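Local coordinates for prophenoloxidase b (Marsupenaeus japonicus, PDB 3WKY), which probably oxidises monophenols and o-diphenols with oxygen held at a type 3 dicopper site, once the zymogen has been activated, at residues Arg218-Phe222 against Glu340-Ala344; Trp300-Leu304 against Asp351-Ile356; Leu426-Val430 against Met656-Val660. One frame throughout, in Å; residues are numbered along the deposited sequence. Where two conformers were deposited one is given.

Contact 1 (Arg218-Phe222 against Glu340-Ala344); sequences RGELF and EALEA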
ATOM      1  N   ARG A 218     -37.475  13.045  20.669  1.00 16.57           N
ATOM      2  CA  ARG A 218     -37.363  12.706  19.247  1.00 18.84           C
ATOM      3  C   ARG A 218     -35.991  12.106  18.916  1.00 17.56           C
ATOM      4  O   ARG A 218     -35.878  11.230  18.056  1.00 16.68           O
ATOM      5  CB  ARG A 218     -37.583  13.945  18.368  1.00 20.81           C
ATOM      6  CG  ARG A 218     -37.953  13.617  16.902  1.00 18.94           C
ATOM      7  CD  ARG A 218     -37.689  14.807  15.978  1.00 17.96           C
ATOM      8  NE  ARG A 218     -36.268  15.145  16.055  1.00 20.01           N
ATOM      9  CZ  ARG A 218     -35.313  14.481  15.412  1.00 17.72           C
ATOM     10  NH1 ARG A 218     -35.625  13.493  14.582  1.00 17.07           N
ATOM     11  NH2 ARG A 218     -34.047  14.822  15.584  1.00 21.37           N
ATOM     12  N   GLY A 219     -34.957  12.609  19.578  1.00 17.32           N
ATOM     13  CA  GLY A 219     -33.610  12.077  19.407  1.00 18.04           C
ATOM     14  C   GLY A 219     -33.517  10.652  19.902  1.00 18.54           C
ATOM     15  O   GLY A 219     -32.860   9.802  19.295  1.00 17.56           O
ATOM     16  N   GLU A 220     -34.187  10.371  21.019  1.00 14.50           N
ATOM     17  CA  GLU A 220     -34.222   9.016  21.521  1.00 14.48           C
ATOM     18  C   GLU A 220     -35.021   8.104  20.587  1.00 16.75           C
ATOM     19  O   GLU A 220     -34.666   6.932  20.384  1.00 15.63           O
ATOM     20  CB  GLU A 220     -34.804   8.991  22.946  1.00 13.41           C
ATOM     21  CG  GLU A 220     -34.917   7.597  23.510  1.00 15.72           C
ATOM     22  CD  GLU A 220     -35.450   7.614  24.921  1.00 18.14           C
ATOM     23  OE1 GLU A 220     -35.830   8.722  25.376  1.00 21.21           O
ATOM     24  OE2 GLU A 220     -35.464   6.542  25.575  1.00 18.14           O
ATOM     25  N   LEU A 221     -36.100   8.631  20.012  1.00 14.30           N
ATOM     26  CA  LEU A 221     -36.904   7.845  19.084  1.00 14.60           C
ATOM     27  C   LEU A 221     -36.120   7.552  17.808  1.00 15.58           C
ATOM     28  O   LEU A 221     -36.277   6.483  17.219  1.00 16.87           O
ATOM     29  CB  LEU A 221     -38.205   8.577  18.739  1.00 16.84           C
ATOM     30  CG  LEU A 221     -39.321   7.740  18.108  1.00 21.34           C
ATOM     31  CD1 LEU A 221     -39.950   6.764  19.117  1.00 21.93           C
ATOM     32  CD2 LEU A 221     -40.397   8.652  17.514  1.00 23.81           C
ATOM     33  N   PHE A 222     -35.303   8.517  17.375  1.00 13.90           N
ATOM     34  CA  PHE A 222     -34.390   8.285  16.248  1.00 15.43           C
ATOM     35  C   PHE A 222     -33.521   7.059  16.539  1.00 15.05           C
ATOM     36  O   PHE A 222     -33.479   6.111  15.746  1.00 15.96           O
ATOM     37  CB  PHE A 222     -33.538   9.518  15.988  1.00 16.22           C
ATOM     38  CG  PHE A 222     -32.451   9.292  14.974  1.00 15.12           C
ATOM     39  CD1 PHE A 222     -32.764   9.147  13.637  1.00 16.90           C
ATOM     40  CD2 PHE A 222     -31.122   9.204  15.371  1.00 20.28           C
ATOM     41  CE1 PHE A 222     -31.765   8.922  12.690  1.00 19.05           C
ATOM     42  CE2 PHE A 222     -30.106   8.991  14.421  1.00 18.90           C
ATOM     43  CZ  PHE A 222     -30.433   8.849  13.093  1.00 16.91           C
ATOM     44  N   GLU A 340     -30.184  13.800  19.414  1.00 15.94           N
ATOM     45  CA  GLU A 340     -30.317  15.110  18.766  1.00 15.60           C
ATOM     46  C   GLU A 340     -28.966  15.611  18.255  1.00 15.08           C
ATOM     47  O   GLU A 340     -28.898  16.314  17.247  1.00 16.47           O
ATOM     48  CB  GLU A 340     -30.921  16.151  19.718  1.00 18.26           C
ATOM     49  CG  GLU A 340     -32.375  15.853  20.182  1.00 19.02           C
ATOM     50  CD  GLU A 340     -33.427  16.167  19.116  1.00 27.52           C
ATOM     51  OE1 GLU A 340     -33.071  16.387  17.935  1.00 20.24           O
ATOM     52  OE2 GLU A 340     -34.628  16.198  19.458  1.00 23.52           O
ATOM     53  N   ALA A 341     -27.890  15.260  18.955  1.00 17.68           N
ATOM     54  CA  ALA A 341     -26.558  15.711  18.542  1.00 15.91           C
ATOM     55  C   ALA A 341     -26.051  14.914  17.340  1.00 15.96           C
ATOM     56  O   ALA A 341     -25.332  15.445  16.475  1.00 16.48           O
ATOM     57  CB  ALA A 341     -25.573  15.599  19.707  1.00 14.28           C
ATOM     58  N   LEU A 342     -26.422  13.640  17.287  1.00 14.17           N
ATOM     59  CA  LEU A 342     -25.900  12.732  16.259  1.00 14.92           C
ATOM     60  C   LEU A 342     -26.653  12.792  14.936  1.00 15.90           C
ATOM     61  O   LEU A 342     -26.046  12.641  13.869  1.00 15.35           O
ATOM     62  CB  LEU A 342     -25.877  11.292  16.795  1.00 13.23           C
ATOM     63  CG  LEU A 342     -25.346  10.146  15.928  1.00 14.93           C
ATOM     64  CD1 LEU A 342     -23.936  10.472  15.403  1.00 14.36           C
ATOM     65  CD2 LEU A 342     -25.342   8.822  16.730  1.00 14.75           C
ATOM     66  N   GLU A 343     -27.971  13.004  14.979  1.00 15.61           N
ATOM     67  CA  GLU A 343     -28.765  12.918  13.742  1.00 15.72           C
ATOM     68  C   GLU A 343     -28.305  13.826  12.575  1.00 14.48           C
ATOM     69  O   GLU A 343     -28.110  13.314  11.471  1.00 17.46           O
ATOM     70  CB  GLU A 343     -30.300  12.983  13.990  1.00 14.88           C
ATOM     71  CG  GLU A 343     -31.090  12.665  12.707  1.00 15.04           C
ATOM     72  CD  GLU A 343     -32.608  12.531  12.911  1.00 18.26           C
ATOM     73  OE1 GLU A 343     -33.079  12.704  14.060  1.00 20.91           O
ATOM     74  OE2 GLU A 343     -33.326  12.257  11.910  1.00 17.10           O
ATOM     75  N   ALA A 344     -28.117  15.137  12.765  1.00 14.81           N
ATOM     76  CA  ALA A 344     -28.433  15.882  13.986  1.00 16.22           C
ATOM     77  C   ALA A 344     -29.779  16.590  13.831  1.00 19.88           C
ATOM     78  O   ALA A 344     -30.216  16.885  12.712  1.00 17.69           O
ATOM     79  CB  ALA A 344     -27.344  16.904  14.282  1.00 15.88           C
TER
HETATM   80  O   HOH W   1     -36.213  17.475  17.698  1.00 23.01           O
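Arg-218 reaches from the start of helix 218-239 to two glutamates of helix 334-343 and anchors the two helices to each other. Its guanidinium grips Glu-343 end-on, both terminal nitrogens sharing one oxygen, with Arg-218 NH1 2.7 Å and NH2 2.8 Å from Glu-343 OE1. NH1 comes to that oxygen on the syn side, whereas NH2 meets it from above the carboxylate plane. The other proton of Arg-218 NH2 goes to Glu-340 OE1 (3.0 Å, N-H...O 154°), an oxygen that also accepts from the backbone N of Asp-346. NH1 spends its second proton on Asn-206 O in a neighbouring loop. The remaining donor, Arg-218 NE, gives to a water 2.9 Å away, which in turn donates to Glu-340 OE2, so all five guanidinium N-H groups have acceptors.

With CG anti to the backbone N (chi1 172°), the Phe-222 ring lies against Glu-343: the carboxylate is stacked over one face, planes 12° apart, and Glu-343 CG stands 3.9 Å from the ring centroid in a CH-pi contact. Gly-219 suits the closest approach of CA atoms, 4.5 Å to that of Glu-340, because a CB would collide with Glu-340 N.

Phe-222 O and Glu-343 O accept from the ND1 atoms of His-226 and His-357, both in the dicopper pocket. The largely buried salt-bridge network probably steadies the backbone carbonyls that receive these histidines.

Contact 2 (Trp300-Leu304 against Asp351-Ile356); sequences WRTHL and DVYGNI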
ATOM      1  N   TRP A 300     -16.090  15.657  14.414  1.00 12.58           N
ATOM      2  CA  TRP A 300     -17.394  15.658  15.091  1.00 14.41           C
ATOM      3  C   TRP A 300     -17.563  14.375  15.894  1.00 16.85           C
ATOM      4  O   TRP A 300     -18.029  14.394  17.038  1.00 15.25           O
ATOM      5  CB  TRP A 300     -18.538  15.745  14.082  1.00 14.79           C
ATOM      6  CG  TRP A 300     -18.636  17.061  13.346  1.00 13.89           C
ATOM      7  CD1 TRP A 300     -18.196  18.265  13.772  1.00 14.12           C
ATOM      8  CD2 TRP A 300     -19.263  17.279  12.074  1.00 12.74           C
ATOM      9  NE1 TRP A 300     -18.484  19.234  12.829  1.00 16.39           N
ATOM     10  CE2 TRP A 300     -19.145  18.648  11.781  1.00 15.12           C
ATOM     11  CE3 TRP A 300     -19.907  16.443  11.152  1.00 13.90           C
ATOM     12  CZ2 TRP A 300     -19.655  19.207  10.607  1.00 17.29           C
ATOM     13  CZ3 TRP A 300     -20.415  17.000   9.989  1.00 17.89           C
ATOM     14  CH2 TRP A 300     -20.282  18.370   9.726  1.00 17.12           C
ATOM     15  N   ARG A 301     -17.199  13.251  15.290  1.00 12.59           N
ATOM     16  CA  ARG A 301     -17.301  11.957  15.955  1.00 13.91           C
ATOM     17  C   ARG A 301     -16.403  11.895  17.193  1.00 13.92           C
ATOM     18  O   ARG A 301     -16.818  11.427  18.263  1.00 14.54           O
ATOM     19  CB  ARG A 301     -16.926  10.827  14.984  1.00 15.94           C
ATOM     20  CG  ARG A 301     -17.031   9.435  15.614  1.00 16.04           C
ATOM     21  CD  ARG A 301     -16.849   8.343  14.561  1.00 18.94           C
ATOM     22  NE  ARG A 301     -15.510   8.370  13.969  1.00 19.07           N
ATOM     23  CZ  ARG A 301     -15.123   7.566  12.975  1.00 20.94           C
ATOM     24  NH1 ARG A 301     -15.964   6.677  12.463  1.00 21.73           N
ATOM     25  NH2 ARG A 301     -13.891   7.634  12.512  1.00 19.82           N
ATOM     26  N   THR A 302     -15.168  12.359  17.034  1.00 14.77           N
ATOM     27  CA  THR A 302     -14.228  12.429  18.155  1.00 17.09           C
ATOM     28  C   THR A 302     -14.808  13.263  19.306  1.00 17.68           C
ATOM     29  O   THR A 302     -14.761  12.851  20.480  1.00 16.18           O
ATOM     30  CB  THR A 302     -12.890  13.025  17.687  1.00 16.44           C
ATOM     31  OG1 THR A 302     -12.282  12.124  16.746  1.00 18.05           O
ATOM     32  CG2 THR A 302     -11.942  13.249  18.862  1.00 16.18           C
ATOM     33  N   HIS A 303     -15.369  14.424  18.968  1.00 15.57           N
ATOM     34  CA  HIS A 303     -15.956  15.291  19.994  1.00 14.17           C
ATOM     35  C   HIS A 303     -17.127  14.605  20.696  1.00 14.80           C
ATOM     36  O   HIS A 303     -17.283  14.695  21.919  1.00 14.50           O
ATOM     37  CB  HIS A 303     -16.441  16.615  19.397  1.00 14.97           C
ATOM     38  CG  HIS A 303     -15.339  17.561  18.996  1.00 14.27           C
ATOM     39  ND1 HIS A 303     -15.551  18.628  18.169  1.00 13.84           N
ATOM     40  CD2 HIS A 303     -14.026  17.613  19.358  1.00 20.29           C
ATOM     41  CE1 HIS A 303     -14.412  19.298  17.994  1.00 18.43           C
ATOM     42  NE2 HIS A 303     -13.481  18.693  18.713  1.00 18.64           N
ATOM     43  N   LEU A 304     -17.959  13.927  19.919  1.00 13.37           N
ATOM     44  CA  LEU A 304     -19.132  13.279  20.489  1.00 15.10           C
ATOM     45  C   LEU A 304     -18.749  12.087  21.364  1.00 19.36           C
ATOM     46  O   LEU A 304     -19.337  11.875  22.441  1.00 15.14           O
ATOM     47  CB  LEU A 304     -20.101  12.870  19.371  1.00 13.38           C
ATOM     48  CG  LEU A 304     -21.402  12.196  19.820  1.00 16.48           C
ATOM     49  CD1 LEU A 304     -22.201  13.127  20.764  1.00 18.89           C
ATOM     50  CD2 LEU A 304     -22.237  11.805  18.604  1.00 15.07           C
ATOM     51  N   ASP A 351     -21.819  23.457  16.083  1.00 20.11           N
ATOM     52  CA  ASP A 351     -20.453  23.774  15.642  1.00 22.98           C
ATOM     53  C   ASP A 351     -19.439  22.759  16.162  1.00 20.69           C
ATOM     54  O   ASP A 351     -18.385  22.560  15.560  1.00 20.32           O
ATOM     55  CB  ASP A 351     -20.022  25.177  16.087  1.00 23.79           C
ATOM     56  CG  ASP A 351     -20.696  26.283  15.299  1.00 29.71           C
ATOM     57  OD1 ASP A 351     -21.454  25.992  14.353  1.00 27.60           O
ATOM     58  OD2 ASP A 351     -20.433  27.459  15.620  1.00 28.94           O
ATOM     59  N   VAL A 352     -19.766  22.121  17.279  1.00 15.22           N
ATOM     60  CA  VAL A 352     -18.858  21.167  17.906  1.00 15.89           C
ATOM     61  C   VAL A 352     -19.172  19.707  17.544  1.00 19.88           C
ATOM     62  O   VAL A 352     -18.251  18.935  17.233  1.00 16.65           O
ATOM     63  CB  VAL A 352     -18.818  21.388  19.440  1.00 20.52           C
ATOM     64  CG1 VAL A 352     -18.197  20.188  20.172  1.00 16.27           C
ATOM     65  CG2 VAL A 352     -18.040  22.675  19.738  1.00 19.43           C
ATOM     66  N   TYR A 353     -20.458  19.337  17.559  1.00 17.32           N
ATOM     67  CA  TYR A 353     -20.866  17.937  17.309  1.00 15.13           C
ATOM     68  C   TYR A 353     -21.340  17.681  15.881  1.00 15.33           C
ATOM     69  O   TYR A 353     -21.451  16.525  15.455  1.00 17.55           O
ATOM     70  CB  TYR A 353     -21.919  17.451  18.343  1.00 16.06           C
ATOM     71  CG  TYR A 353     -21.426  17.612  19.751  1.00 17.00           C
ATOM     72  CD1 TYR A 353     -20.369  16.847  20.226  1.00 14.86           C
ATOM     73  CD2 TYR A 353     -21.986  18.562  20.604  1.00 20.04           C
ATOM     74  CE1 TYR A 353     -19.884  17.010  21.523  1.00 17.04           C
ATOM     75  CE2 TYR A 353     -21.517  18.726  21.894  1.00 17.12           C
ATOM     76  CZ  TYR A 353     -20.464  17.954  22.345  1.00 18.34           C
ATOM     77  OH  TYR A 353     -19.994  18.113  23.627  1.00 20.57           O
ATOM     78  N   GLY A 354     -21.647  18.753  15.152  1.00 16.47           N
ATOM     79  CA  GLY A 354     -21.902  18.656  13.719  1.00 17.83           C
ATOM     80  C   GLY A 354     -23.227  18.046  13.297  1.00 17.03           C
ATOM     81  O   GLY A 354     -24.277  18.272  13.917  1.00 17.86           O
ATOM     82  N   ASN A 355     -23.172  17.264  12.223  1.00 15.84           N
ATOM     83  CA  ASN A 355     -24.358  16.737  11.564  1.00 14.70           C
ATOM     84  C   ASN A 355     -23.970  15.392  10.950  1.00 17.10           C
ATOM     85  O   ASN A 355     -24.133  15.176   9.742  1.00 15.33           O
ATOM     86  CB  ASN A 355     -24.812  17.729  10.475  1.00 13.99           C
ATOM     87  CG  ASN A 355     -26.173  17.370   9.867  1.00 17.91           C
ATOM     88  OD1 ASN A 355     -26.974  16.677  10.487  1.00 18.22           O
ATOM     89  ND2 ASN A 355     -26.430  17.849   8.638  1.00 16.24           N
ATOM     90  N   ILE A 356     -23.453  14.494  11.790  1.00 15.58           N
ATOM     91  CA  ILE A 356     -22.793  13.279  11.308  1.00 15.55           C
ATOM     92  C   ILE A 356     -23.699  12.361  10.511  1.00 14.80           C
ATOM     93  O   ILE A 356     -23.383  11.979   9.390  1.00 14.45           O
ATOM     94  CB  ILE A 356     -22.184  12.465  12.468  1.00 13.72           C
ATOM     95  CG1 ILE A 356     -21.020  13.233  13.103  1.00 14.18           C
ATOM     96  CG2 ILE A 356     -21.714  11.086  11.968  1.00 17.06           C
ATOM     97  CD1 ILE A 356     -20.678  12.717  14.529  1.00 16.10           C
TER
HETATM   98  O   HOH W   2     -18.255  22.151  12.842  1.00 18.50           O
HETATM   99  O   HOH W   3     -17.501  17.030  23.963  1.00 23.32           O
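Trp-300 and His-303 both turn CG away from their own carbonyl carbon (chi1 -68° and -72°), and from one side of helix 294-310 the two rings come down on the end of helix 350-353. The indole lies flat over Gly-354, whose CA sits 3.4 Å from the centroid of the five-membered ring, almost on its normal, in a CH-pi contact; Asn-355 N lies under the same face nearer the rim. Gly-354 suits this place twice over: it leaves the helix with positive phi, and a CB would run into Trp-300 CD2. At this turn the chain passes into helix 356-365, one helix of the copper-holding bundle of hemocyanin-like domains, with His-357 and His-361 of the dicopper pocket. His-303 ND1 donates, in the plane of its ring, to Val-352 O at 2.9 Å (N-H...O 165°), and NE2 hydrogen-bonds Arg-180 of a neighbouring subunit. A water 2.9 Å from Trp-300 NE1 accepts its proton and donates to Asp-351 O, so the buried indole's nitrogen is satisfied. Ile-356 CG1 lies at the indole edge, near its plane, 3.7 Å from Trp-300 CB. The Tyr-353 ring brings CD1 to 4.1 Å from Leu-304 CB, while its hydroxyl bonds Ile-314 N.

Contact 3 (Leu426-Val430 against Met656-Val660); sequences LNVTV and MLQEV. With NAG (2-acetamido-2-deoxy-beta-D-glucopyranose), chain I.
Segments 426-430 and 656-660 run in nearly the same direction, 23° apart, their axes coming no closer than 7.6 Å, and no hydrogen bond joins them. Their strands, 424-432 and 655-664, belong to different sheets of the Ig-like domain, the first an edge strand of the three-stranded sheet, the second an inner strand of the mixed one, and they meet through side chains.

Val-428 stands in the middle, pointing toward the opposite strand. Val-428 CG2 lies 4.0 Å from Met-656 SD and its CG1 packs on the aliphatic part of Gln-658, 3.6 Å from CG in the conformer given; Phe-592 and Val-594 of strand 588-598, the neighbour of 655-664 in its sheet, add to its cover. Farther along, Val-430 CG2 meets Val-660 CG1 at 3.9 Å, compact branched residues that suit both a strand and a buried interface.

Met-656 is extended through chi1 and chi2 and then bends (chi3 -71°), which lays SD 3.7 Å from Asn-427 CA and CE 3.4 Å from Leu-426 O. This long, flexible chain thus packs against the backbone at a classic beta bulge, where Leu-426 and Asn-427 both face Thr-490. Shortening Met-656 to an alanine is likely to leave the bulge and Val-428 CG2 without their apolar partner, opening a gap between the strands.

Asn-427 carries an N-linked sugar, ND2 bonded to C1, in the Asn-Val-Thr sequon. Asn-427 OD1 accepts from Val-428 N at 2.9 Å (136°), with the donor tilted from the amide carbonyl plane. The chemistry is therefore divided: apolar side chains join the sheets, while the CB of Asn-427 points away from strand 655-664 and its amide carries the glycan.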
ATOM      1  N   LEU A 426     -46.174 -15.845  35.433  1.00 25.08           N
ATOM      2  CA  LEU A 426     -46.209 -17.278  35.714  1.00 27.82           C
ATOM      3  C   LEU A 426     -46.018 -18.143  34.480  1.00 26.76           C
ATOM      4  O   LEU A 426     -45.466 -19.240  34.564  1.00 30.89           O
ATOM      5  CB  LEU A 426     -47.534 -17.661  36.387  1.00 24.53           C
ATOM      6  CG  LEU A 426     -47.761 -17.085  37.782  1.00 30.22           C
ATOM      7  CD1 LEU A 426     -49.158 -17.446  38.295  1.00 33.16           C
ATOM      8  CD2 LEU A 426     -46.698 -17.601  38.726  1.00 35.80           C
ATOM      9  N   ASN A 427     -46.499 -17.669  33.337  1.00 26.57           N
ATOM     10  CA  ASN A 427     -46.462 -18.482  32.131  1.00 24.02           C
ATOM     11  C   ASN A 427     -46.586 -17.644  30.871  1.00 22.65           C
ATOM     12  O   ASN A 427     -47.080 -16.511  30.902  1.00 23.94           O
ATOM     13  CB  ASN A 427     -47.589 -19.511  32.151  1.00 32.21           C
ATOM     14  CG  ASN A 427     -47.210 -20.803  31.460  1.00 49.06           C
ATOM     15  OD1 ASN A 427     -46.175 -20.885  30.792  1.00 48.93           O
ATOM     16  ND2 ASN A 427     -48.055 -21.823  31.609  1.00 61.57           N
ATOM     17  N   VAL A 428     -46.140 -18.212  29.759  1.00 23.56           N
ATOM     18  CA  VAL A 428     -46.205 -17.541  28.474  1.00 22.84           C
ATOM     19  C   VAL A 428     -46.453 -18.620  27.442  1.00 21.17           C
ATOM     20  O   VAL A 428     -45.815 -19.675  27.485  1.00 27.47           O
ATOM     21  CB  VAL A 428     -44.869 -16.844  28.110  1.00 23.87           C
ATOM     22  CG1 VAL A 428     -45.008 -16.116  26.789  1.00 23.88           C
ATOM     23  CG2 VAL A 428     -44.419 -15.871  29.195  1.00 24.37           C
ATOM     24  N   THR A 429     -47.400 -18.392  26.540  1.00 20.58           N
ATOM     25  CA  THR A 429     -47.621 -19.303  25.424  0.57 23.00           C
ATOM     26  C   THR A 429     -47.931 -18.504  24.165  1.00 25.98           C
ATOM     27  O   THR A 429     -48.585 -17.465  24.233  1.00 27.21           O
ATOM     28  CB  THR A 429     -48.762 -20.308  25.702  0.57 30.62           C
ATOM     29  OG1 THR A 429     -48.925 -21.172  24.572  0.57 29.32           O
ATOM     30  CG2 THR A 429     -50.065 -19.583  25.955  0.57 33.41           C
ATOM     31  N   VAL A 430     -47.457 -18.997  23.028  1.00 23.82           N
ATOM     32  CA  VAL A 430     -47.663 -18.337  21.755  1.00 22.70           C
ATOM     33  C   VAL A 430     -48.352 -19.329  20.827  1.00 22.44           C
ATOM     34  O   VAL A 430     -47.976 -20.507  20.780  1.00 26.11           O
ATOM     35  CB  VAL A 430     -46.308 -17.873  21.164  1.00 24.27           C
ATOM     36  CG1 VAL A 430     -46.473 -17.380  19.738  1.00 24.58           C
ATOM     37  CG2 VAL A 430     -45.706 -16.780  22.038  1.00 21.78           C
ATOM     38  N   MET A 656     -40.161 -13.155  32.730  1.00 18.80           N
ATOM     39  CA  MET A 656     -40.094 -14.553  32.302  1.00 20.98           C
ATOM     40  C   MET A 656     -39.484 -14.655  30.909  1.00 25.69           C
ATOM     41  O   MET A 656     -39.755 -13.824  30.042  1.00 24.06           O
ATOM     42  CB  MET A 656     -41.479 -15.213  32.329  1.00 28.29           C
ATOM     43  CG  MET A 656     -41.504 -16.651  31.806  1.00 23.89           C
ATOM     44  SD  MET A 656     -42.916 -17.603  32.456  1.00 31.06           S
ATOM     45  CE  MET A 656     -42.427 -17.804  34.175  1.00 35.69           C
ATOM     46  N   LEU A 657     -38.657 -15.674  30.702  1.00 21.91           N
ATOM     47  CA  LEU A 657     -38.033 -15.884  29.396  1.00 21.59           C
ATOM     48  C   LEU A 657     -38.657 -17.073  28.681  1.00 25.41           C
ATOM     49  O   LEU A 657     -38.455 -18.227  29.064  1.00 27.69           O
ATOM     50  CB  LEU A 657     -36.528 -16.099  29.547  1.00 24.22           C
ATOM     51  CG  LEU A 657     -35.757 -16.243  28.235  1.00 29.11           C
ATOM     52  CD1 LEU A 657     -35.753 -14.903  27.491  1.00 20.28           C
ATOM     53  CD2 LEU A 657     -34.332 -16.754  28.485  1.00 26.35           C
ATOM     54  N   GLN A 658     -39.428 -16.779  27.645  1.00 20.06           N
ATOM     55  CA  GLN A 658     -40.068 -17.802  26.834  0.56 19.91           C
ATOM     56  C   GLN A 658     -39.212 -18.013  25.572  1.00 27.72           C
ATOM     57  O   GLN A 658     -38.240 -17.281  25.341  1.00 23.47           O
ATOM     58  CB  GLN A 658     -41.535 -17.381  26.564  0.56 21.82           C
ATOM     59  CG  GLN A 658     -42.210 -17.816  25.260  0.56 21.13           C
ATOM     60  CD  GLN A 658     -42.928 -19.148  25.325  0.56 28.70           C
ATOM     61  OE1 GLN A 658     -42.683 -19.971  26.211  0.56 24.08           O
ATOM     62  NE2 GLN A 658     -43.827 -19.371  24.365  0.56 18.64           N
ATOM     63  N   GLU A 659     -39.565 -19.010  24.776  1.00 23.82           N
ATOM     64  CA  GLU A 659     -38.818 -19.340  23.581  1.00 26.75           C
ATOM     65  C   GLU A 659     -39.806 -19.710  22.480  1.00 29.23           C
ATOM     66  O   GLU A 659     -40.782 -20.421  22.734  1.00 24.56           O
ATOM     67  CB  GLU A 659     -37.914 -20.526  23.906  1.00 29.45           C
ATOM     68  CG  GLU A 659     -36.690 -20.649  23.064  1.00 37.07           C
ATOM     69  CD  GLU A 659     -35.710 -21.684  23.613  1.00 42.10           C
ATOM     70  OE1 GLU A 659     -35.795 -22.859  23.199  1.00 41.30           O
ATOM     71  OE2 GLU A 659     -34.856 -21.320  24.455  1.00 37.73           O
ATOM     72  N   VAL A 660     -39.587 -19.209  21.267  1.00 19.44           N
ATOM     73  CA  VAL A 660     -40.402 -19.622  20.127  1.00 19.70           C
ATOM     74  C   VAL A 660     -39.512 -20.094  18.989  1.00 26.05           C
ATOM     75  O   VAL A 660     -38.318 -19.766  18.948  1.00 23.68           O
ATOM     76  CB  VAL A 660     -41.345 -18.498  19.621  1.00 22.64           C
ATOM     77  CG1 VAL A 660     -42.226 -17.993  20.759  1.00 24.01           C
ATOM     78  CG2 VAL A 660     -40.557 -17.354  18.991  1.00 25.10           C
TER
HETATM   79  C1  NAG I 707     -47.629 -22.948  30.815  1.00 67.41           C
HETATM   80  C2  NAG I 707     -47.616 -24.073  31.845  1.00 72.25           C
HETATM   81  C3  NAG I 707     -47.184 -25.381  31.192  1.00 75.56           C
HETATM   82  C4  NAG I 707     -47.923 -25.637  29.880  1.00 78.88           C
HETATM   83  C5  NAG I 707     -48.092 -24.387  29.017  1.00 71.96           C
HETATM   84  C6  NAG I 707     -49.062 -24.694  27.877  1.00 62.10           C
HETATM   85  C7  NAG I 707     -47.247 -23.310  34.114  1.00 63.51           C
HETATM   86  C8  NAG I 707     -46.276 -23.042  35.227  1.00 53.63           C
HETATM   87  N2  NAG I 707     -46.743 -23.737  32.959  1.00 64.60           N
HETATM   88  O3  NAG I 707     -47.452 -26.444  32.081  1.00 84.48           O
HETATM   89  O4  NAG I 707     -47.208 -26.591  29.125  1.00 84.24           O
HETATM   90  O5  NAG I 707     -48.537 -23.283  29.782  1.00 68.18           O
HETATM   91  O6  NAG I 707     -50.281 -23.995  28.016  1.00 64.72           O
HETATM   92  O7  NAG I 707     -48.453 -23.129  34.279  1.00 64.22           O

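Contacts 1 and 2 lie in the copper-containing domain with centres about 13 Å apart, and their segments alternate along the chain: 218-222, 300-304, 340-344, 351-356. Helices 334-343 and 350-353 follow each other, and the two contacts touch directly: Ala-344 N lies 3.0 Å from Asn-355 OD1, probably hydrogen-bonded, and Leu-342 CD1 packs 3.9 Å from Leu-304 CD2. Both join helices near the dicopper cluster, the side chain of Phe-222 being about 4 Å from it and that of Ile-356 about 10 Å; contact 2 also lies at subunit interfaces. Contact 3 comes later, joining two beta sheets of the Ig-like domain, its centre about 34 Å from that of contact 1 and 43 Å from that of contact 2.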